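Flagellar motor switch protein FliG (Thermotoga maritima, PDB 1LKV) probably forms part of the flagellar switch complex, which interacts with chemotaxis proteins and contacts the motor components that determine the direction of rotation. Local coordinates at residues Asp143-Leu148 / Gly218-Ala223; Leu169-Phe174 / Leu184-Leu189. One frame throughout, in Å; residues are numbered along the deposited sequence.

Both contacts belong to the all-helical C-terminal domain of FliG, with centres about 19 Å apart. The two segments of interaction 2 come between those of interaction 1 in the sequence: helix 143-150 comes first, then helices 167-174 and 179-190, and finally the tail that follows helix 197-216. Helix 143-150 ties the two together, since Ile-146 packs on Lys-172 and Ile-173 while another side of the same helix meets the tail at 218-223. A long, weak ion pair between Asp-143 and Lys-172 adds to this. Tail, helix 143-150, helix 167-174 and helix 179-190 thus touch in succession, so that the chain's end packs back into the domain to which the three helices belong.

Interaction 1 of 2, residues Asp143-Leu148 / Gly218-Ala223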
loop_
_atom_site.group_PDB
_atom_site.type_symbol
_atom_site.label_atom_id
_atom_site.label_comp_id
_atom_site.label_asym_id
_atom_site.label_seq_id
_atom_site.Cartn_x
_atom_site.Cartn_y
_atom_site.Cartn_z
ATOM N N ASP A 143 -17.657 -23.457 2.847
ATOM C CA ASP A 143 -18.186 -23.081 4.155
ATOM C C ASP A 143 -17.350 -23.506 5.370
ATOM O O ASP A 143 -17.125 -22.699 6.266
ATOM C CB ASP A 143 -19.613 -23.619 4.309
ATOM C CG ASP A 143 -20.643 -22.820 3.521
ATOM O OD1 ASP A 143 -20.263 -21.828 2.848
ATOM O OD2 ASP A 143 -21.860 -23.133 3.532
ATOM N N ARG A 144 -16.844 -24.739 5.347
ATOM C CA ARG A 144 -16.027 -25.307 6.412
ATOM C C ARG A 144 -14.695 -24.584 6.541
ATOM O O ARG A 144 -14.185 -24.358 7.656
ATOM C CB ARG A 144 -15.765 -26.776 6.096
ATOM C CG ARG A 144 -15.098 -27.569 7.209
ATOM C CD ARG A 144 -14.455 -28.850 6.731
ATOM N NE ARG A 144 -13.064 -28.868 7.148
ATOM C CZ ARG A 144 -12.033 -28.825 6.318
ATOM N NH1 ARG A 144 -12.218 -28.795 5.006
ATOM N NH2 ARG A 144 -10.810 -28.829 6.816
ATOM N N SER A 145 -14.152 -24.223 5.386
ATOM C CA SER A 145 -12.905 -23.498 5.330
ATOM C C SER A 145 -13.084 -22.118 5.943
ATOM O O SER A 145 -12.305 -21.740 6.802
ATOM C CB SER A 145 -12.399 -23.394 3.893
ATOM O OG SER A 145 -12.456 -24.651 3.257
ATOM N N ILE A 146 -14.156 -21.430 5.561
ATOM C CA ILE A 146 -14.484 -20.111 6.107
ATOM C C ILE A 146 -14.706 -20.169 7.601
ATOM O O ILE A 146 -14.114 -19.386 8.335
ATOM C CB ILE A 146 -15.683 -19.485 5.400
ATOM C CG1 ILE A 146 -15.418 -19.455 3.904
ATOM C CG2 ILE A 146 -15.892 -18.076 5.887
ATOM C CD1 ILE A 146 -16.193 -18.451 3.141
ATOM N N GLN A 147 -15.440 -21.189 8.046
ATOM C CA GLN A 147 -15.677 -21.421 9.471
ATOM C C GLN A 147 -14.385 -21.628 10.261
ATOM O O GLN A 147 -14.248 -21.058 11.346
ATOM C CB GLN A 147 -16.624 -22.593 9.684
ATOM C CG GLN A 147 -18.081 -22.276 9.438
ATOM C CD GLN A 147 -18.948 -23.473 9.688
ATOM O OE1 GLN A 147 -18.749 -24.173 10.678
ATOM N NE2 GLN A 147 -19.898 -23.734 8.797
ATOM N N LEU A 148 -13.437 -22.372 9.679
ATOM C CA LEU A 148 -12.118 -22.556 10.267
ATOM C C LEU A 148 -11.328 -21.269 10.325
ATOM O O LEU A 148 -10.664 -21.038 11.320
ATOM C CB LEU A 148 -11.304 -23.596 9.517
ATOM C CG LEU A 148 -11.483 -25.021 10.039
ATOM C CD1 LEU A 148 -10.795 -26.041 9.133
ATOM C CD2 LEU A 148 -10.997 -25.166 11.480
ATOM N N GLY A 218 -2.418 -27.870 5.375
ATOM C CA GLY A 218 -3.283 -28.856 4.757
ATOM C C GLY A 218 -4.631 -28.913 5.418
ATOM O O GLY A 218 -5.327 -29.899 5.362
ATOM N N GLU A 219 -4.998 -27.808 6.029
ATOM C CA GLU A 219 -6.229 -27.730 6.751
ATOM C C GLU A 219 -7.345 -27.324 5.805
ATOM O O GLU A 219 -8.470 -27.698 6.015
ATOM C CB GLU A 219 -6.051 -26.741 7.901
ATOM C CG GLU A 219 -7.050 -26.802 9.011
ATOM C CD GLU A 219 -6.665 -27.808 10.037
ATOM O OE1 GLU A 219 -5.473 -28.013 10.186
ATOM O OE2 GLU A 219 -7.554 -28.390 10.685
ATOM N N ILE A 220 -7.045 -26.529 4.780
ATOM C CA ILE A 220 -8.048 -26.060 3.790
ATOM C C ILE A 220 -7.515 -26.108 2.350
ATOM O O ILE A 220 -6.321 -26.280 2.146
ATOM C CB ILE A 220 -8.518 -24.589 4.066
ATOM C CG1 ILE A 220 -7.358 -23.604 3.942
ATOM C CG2 ILE A 220 -9.161 -24.413 5.431
ATOM C CD1 ILE A 220 -7.771 -22.153 3.889
ATOM N N VAL A 221 -8.391 -25.934 1.355
ATOM C CA VAL A 221 -8.006 -25.934 -0.076
ATOM C C VAL A 221 -8.299 -24.577 -0.712
ATOM O O VAL A 221 -9.332 -24.012 -0.458
ATOM C CB VAL A 221 -8.761 -27.070 -0.862
ATOM C CG1 VAL A 221 -8.674 -26.933 -2.379
ATOM C CG2 VAL A 221 -8.202 -28.399 -0.505
ATOM N N ILE A 222 -7.378 -24.020 -1.496
ATOM C CA ILE A 222 -7.666 -22.792 -2.224
ATOM C C ILE A 222 -7.982 -23.137 -3.665
ATOM O O ILE A 222 -7.100 -23.536 -4.410
ATOM C CB ILE A 222 -6.487 -21.893 -2.172
ATOM C CG1 ILE A 222 -6.149 -21.590 -0.719
ATOM C CG2 ILE A 222 -6.805 -20.640 -2.907
ATOM C CD1 ILE A 222 -4.944 -20.709 -0.559
ATOM N N ALA A 223 -9.246 -22.952 -4.032
ATOM C CA ALA A 223 -9.867 -23.397 -5.302
ATOM C C ALA A 223 -9.167 -23.442 -6.677
ATOM O O ALA A 223 -9.158 -24.521 -7.291
ATOM C CB ALA A 223 -11.238 -22.757 -5.457
#
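At the C-terminal tail of the FliG C-terminal domain, Glu-219 and Ile-220 lie against Arg-144, Ser-145 and Leu-148 of helix 143-150. The tail reaches this position just after Gly-218, whose positive phi (80°) belongs to the Schellman motif that ends helix 197-216. The side chain of Arg-144 extends from the helix with CG anti to the backbone N (chi1 -171°) and bends at chi3, which brings the guanidinium beside the tail. There Arg-144 NH2 donates to Glu-219 O, 2.7 Å away, nearly along the C=O axis, although the N-H points somewhat off the acceptor (136°). The carboxylate of Glu-219 stays farther away, with OE2 5.1 Å from Arg-144 NH2, close enough at most for a general attraction.

Beside this bond the contact is made by carbon atoms. Ile-220 CG2 lies 3.7 Å from Ser-145 CB and 4.4 Å from Leu-148 CD1, while the isoleucine also packs on Ile-211 and Glu-215. Ser-145 OG is hydrogen-bonded to Asp-142 OD1, just before the helix, and leaves CB to meet the tail. Leu-148 crosses the stem of Glu-219 at about a right angle, its CD1 3.8 Å from Glu-219 CG. One arginine-to-carbonyl bond and a small carbon-lined patch thus join the start of the tail to helix 143-150, a helix-to-tail packing within the all-alpha C-terminal domain.

Interaction 2 of 2, residues Leu169-Phe174 / Leu184-Leu189; sequences LKEKIF and LLKDEL
Phe-174 holds CG anti to its own carbonyl carbon (chi1 -65°), which carries its ring from the last turn of helix 167-174 across to helix 179-190. From there Lys-186 runs extended until it bends at chi4, and that path lays the chain over one face of the ring. Its CG sits 4.1 Å from the centroid of the Phe-174 ring, 27° off the normal, in a CH-pi contact. Farther along the chain, Lys-186 CE is 3.7 Å from Phe-174 CD1, and the ammonium ends on the same side, with NZ 3.5 Å from CE1 of the ring. The other face meets backbone, Lys-170 O lying above it and offset toward the rim.

The ring's edge is met by leucine. CD2 of Leu-185 comes up near the ring plane, 3.7 Å from Phe-174 CE2. Leu-189 comes from the opposite direction, its CD1 at the ring edge, near the plane, 4.1 Å from Phe-174 CZ. On the inner side Leu-185 CD2 also reaches Ile-173 CG2 at 4.4 Å; both residues continue inward onto Leu-162 of helix 155-162. Toward the outside, Glu-171 OE2 lies in the ring plane at its edge and 4.5 Å from Lys-186 NZ, too far for a salt bridge, though the opposite charges probably attract.

The short segments run 142° apart with axes 11.8 Å from each other, a wide spacing bridged by the phenylalanine ring together with Lys-186 and the two leucines. This is the packing of a roughly antiparallel helical hairpin, here formed by two consecutive helices of the FliG C-terminal domain.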
loop_
_atom_site.group_PDB
_atom_site.type_symbol
_atom_site.label_atom_id
_atom_site.label_comp_id
_atom_site.label_asym_id
_atom_site.label_seq_id
_atom_site.Cartn_x
_atom_site.Cartn_y
_atom_site.Cartn_z
ATOM N N LEU A 169 -19.317 -11.135 -0.745
ATOM C CA LEU A 169 -18.244 -11.488 0.162
ATOM C C LEU A 169 -18.688 -11.433 1.609
ATOM O O LEU A 169 -18.451 -12.381 2.346
ATOM C CB LEU A 169 -17.054 -10.565 -0.057
ATOM C CG LEU A 169 -15.797 -10.890 0.748
ATOM C CD1 LEU A 169 -15.430 -12.342 0.627
ATOM C CD2 LEU A 169 -14.659 -10.038 0.262
ATOM N N LYS A 170 -19.350 -10.337 1.976
ATOM C CA LYS A 170 -19.887 -10.119 3.323
ATOM C C LYS A 170 -20.925 -11.157 3.663
ATOM O O LYS A 170 -20.954 -11.663 4.770
ATOM C CB LYS A 170 -20.553 -8.750 3.433
ATOM C CG LYS A 170 -19.649 -7.590 3.796
ATOM C CD LYS A 170 -20.506 -6.370 4.058
ATOM C CE LYS A 170 -19.687 -5.107 4.095
ATOM N NZ LYS A 170 -20.500 -3.894 4.373
ATOM N N GLU A 171 -21.726 -11.501 2.664
ATOM C CA GLU A 171 -22.760 -12.493 2.798
ATOM C C GLU A 171 -22.243 -13.886 3.038
ATOM O O GLU A 171 -22.867 -14.640 3.783
ATOM C CB GLU A 171 -23.664 -12.509 1.572
ATOM C CG GLU A 171 -25.083 -12.065 1.882
ATOM C CD GLU A 171 -25.642 -12.765 3.124
ATOM O OE1 GLU A 171 -25.796 -14.015 3.092
ATOM O OE2 GLU A 171 -25.919 -12.052 4.129
ATOM N N LYS A 172 -21.088 -14.194 2.438
ATOM C CA LYS A 172 -20.449 -15.500 2.555
ATOM C C LYS A 172 -19.880 -15.665 3.961
ATOM O O LYS A 172 -19.839 -16.777 4.508
ATOM C CB LYS A 172 -19.368 -15.660 1.481
ATOM C CG LYS A 172 -19.098 -17.098 1.066
ATOM C CD LYS A 172 -19.465 -17.354 -0.415
ATOM C CE LYS A 172 -20.015 -18.771 -0.641
ATOM N NZ LYS A 172 -19.181 -19.772 0.115
ATOM N N ILE A 173 -19.470 -14.541 4.544
ATOM C CA ILE A 173 -18.996 -14.518 5.908
ATOM C C ILE A 173 -20.185 -14.688 6.868
ATOM O O ILE A 173 -20.152 -15.572 7.722
ATOM C CB ILE A 173 -18.211 -13.209 6.195
ATOM C CG1 ILE A 173 -16.990 -13.085 5.287
ATOM C CG2 ILE A 173 -17.772 -13.126 7.650
ATOM C CD1 ILE A 173 -15.855 -14.012 5.604
ATOM N N PHE A 174 -21.245 -13.899 6.671
ATOM C CA PHE A 174 -22.430 -13.869 7.563
ATOM C C PHE A 174 -23.139 -15.226 7.709
ATOM O O PHE A 174 -23.565 -15.610 8.811
ATOM C CB PHE A 174 -23.485 -12.839 7.091
ATOM C CG PHE A 174 -23.046 -11.389 7.147
ATOM C CD1 PHE A 174 -23.608 -10.469 6.277
ATOM C CD2 PHE A 174 -22.088 -10.942 8.048
ATOM C CE1 PHE A 174 -23.218 -9.143 6.297
ATOM C CE2 PHE A 174 -21.696 -9.611 8.061
ATOM C CZ PHE A 174 -22.269 -8.723 7.193
ATOM N N LEU A 184 -24.636 -8.952 15.268
ATOM C CA LEU A 184 -23.677 -8.155 16.022
ATOM C C LEU A 184 -22.622 -7.555 15.095
ATOM O O LEU A 184 -22.330 -6.379 15.216
ATOM C CB LEU A 184 -22.977 -8.990 17.092
ATOM C CG LEU A 184 -22.156 -8.189 18.112
ATOM C CD1 LEU A 184 -23.078 -7.712 19.210
ATOM C CD2 LEU A 184 -20.956 -8.953 18.711
ATOM N N LEU A 185 -22.109 -8.354 14.149
ATOM C CA LEU A 185 -21.073 -7.927 13.202
ATOM C C LEU A 185 -21.574 -6.844 12.293
ATOM O O LEU A 185 -20.877 -5.868 12.067
ATOM C CB LEU A 185 -20.573 -9.083 12.338
ATOM C CG LEU A 185 -19.339 -8.850 11.469
ATOM C CD1 LEU A 185 -18.187 -8.536 12.356
ATOM C CD2 LEU A 185 -19.002 -10.041 10.609
ATOM N N LYS A 186 -22.821 -6.989 11.857
ATOM C CA LYS A 186 -23.486 -6.033 10.979
ATOM C C LYS A 186 -23.604 -4.688 11.655
ATOM O O LYS A 186 -23.501 -3.654 11.000
ATOM C CB LYS A 186 -24.887 -6.523 10.597
ATOM C CG LYS A 186 -24.978 -7.473 9.392
ATOM C CD LYS A 186 -26.406 -8.026 9.238
ATOM C CE LYS A 186 -26.545 -9.084 8.132
ATOM N NZ LYS A 186 -26.658 -8.506 6.756
ATOM N N ASP A 187 -23.775 -4.730 12.977
ATOM C CA ASP A 187 -23.880 -3.535 13.800
ATOM C C ASP A 187 -22.564 -2.773 13.949
ATOM O O ASP A 187 -22.559 -1.571 13.763
ATOM C CB ASP A 187 -24.508 -3.857 15.168
ATOM C CG ASP A 187 -25.985 -3.466 15.256
ATOM O OD1 ASP A 187 -26.850 -4.142 14.648
ATOM O OD2 ASP A 187 -26.377 -2.480 15.930
ATOM N N GLU A 188 -21.448 -3.460 14.214
ATOM C CA GLU A 188 -20.141 -2.786 14.363
ATOM C C GLU A 188 -19.668 -2.154 13.064
ATOM O O GLU A 188 -18.980 -1.140 13.094
ATOM C CB GLU A 188 -19.041 -3.717 14.871
ATOM C CG GLU A 188 -19.501 -4.772 15.836
ATOM C CD GLU A 188 -18.361 -5.582 16.434
ATOM O OE1 GLU A 188 -18.673 -6.493 17.247
ATOM O OE2 GLU A 188 -17.169 -5.307 16.108
ATOM N N LEU A 189 -20.077 -2.745 11.940
ATOM C CA LEU A 189 -19.804 -2.215 10.613
ATOM C C LEU A 189 -20.557 -0.914 10.371
ATOM O O LEU A 189 -20.055 -0.026 9.698
ATOM C CB LEU A 189 -20.211 -3.228 9.551
ATOM C CG LEU A 189 -19.308 -4.449 9.392
ATOM C CD1 LEU A 189 -20.057 -5.595 8.764
ATOM C CD2 LEU A 189 -18.117 -4.076 8.567
#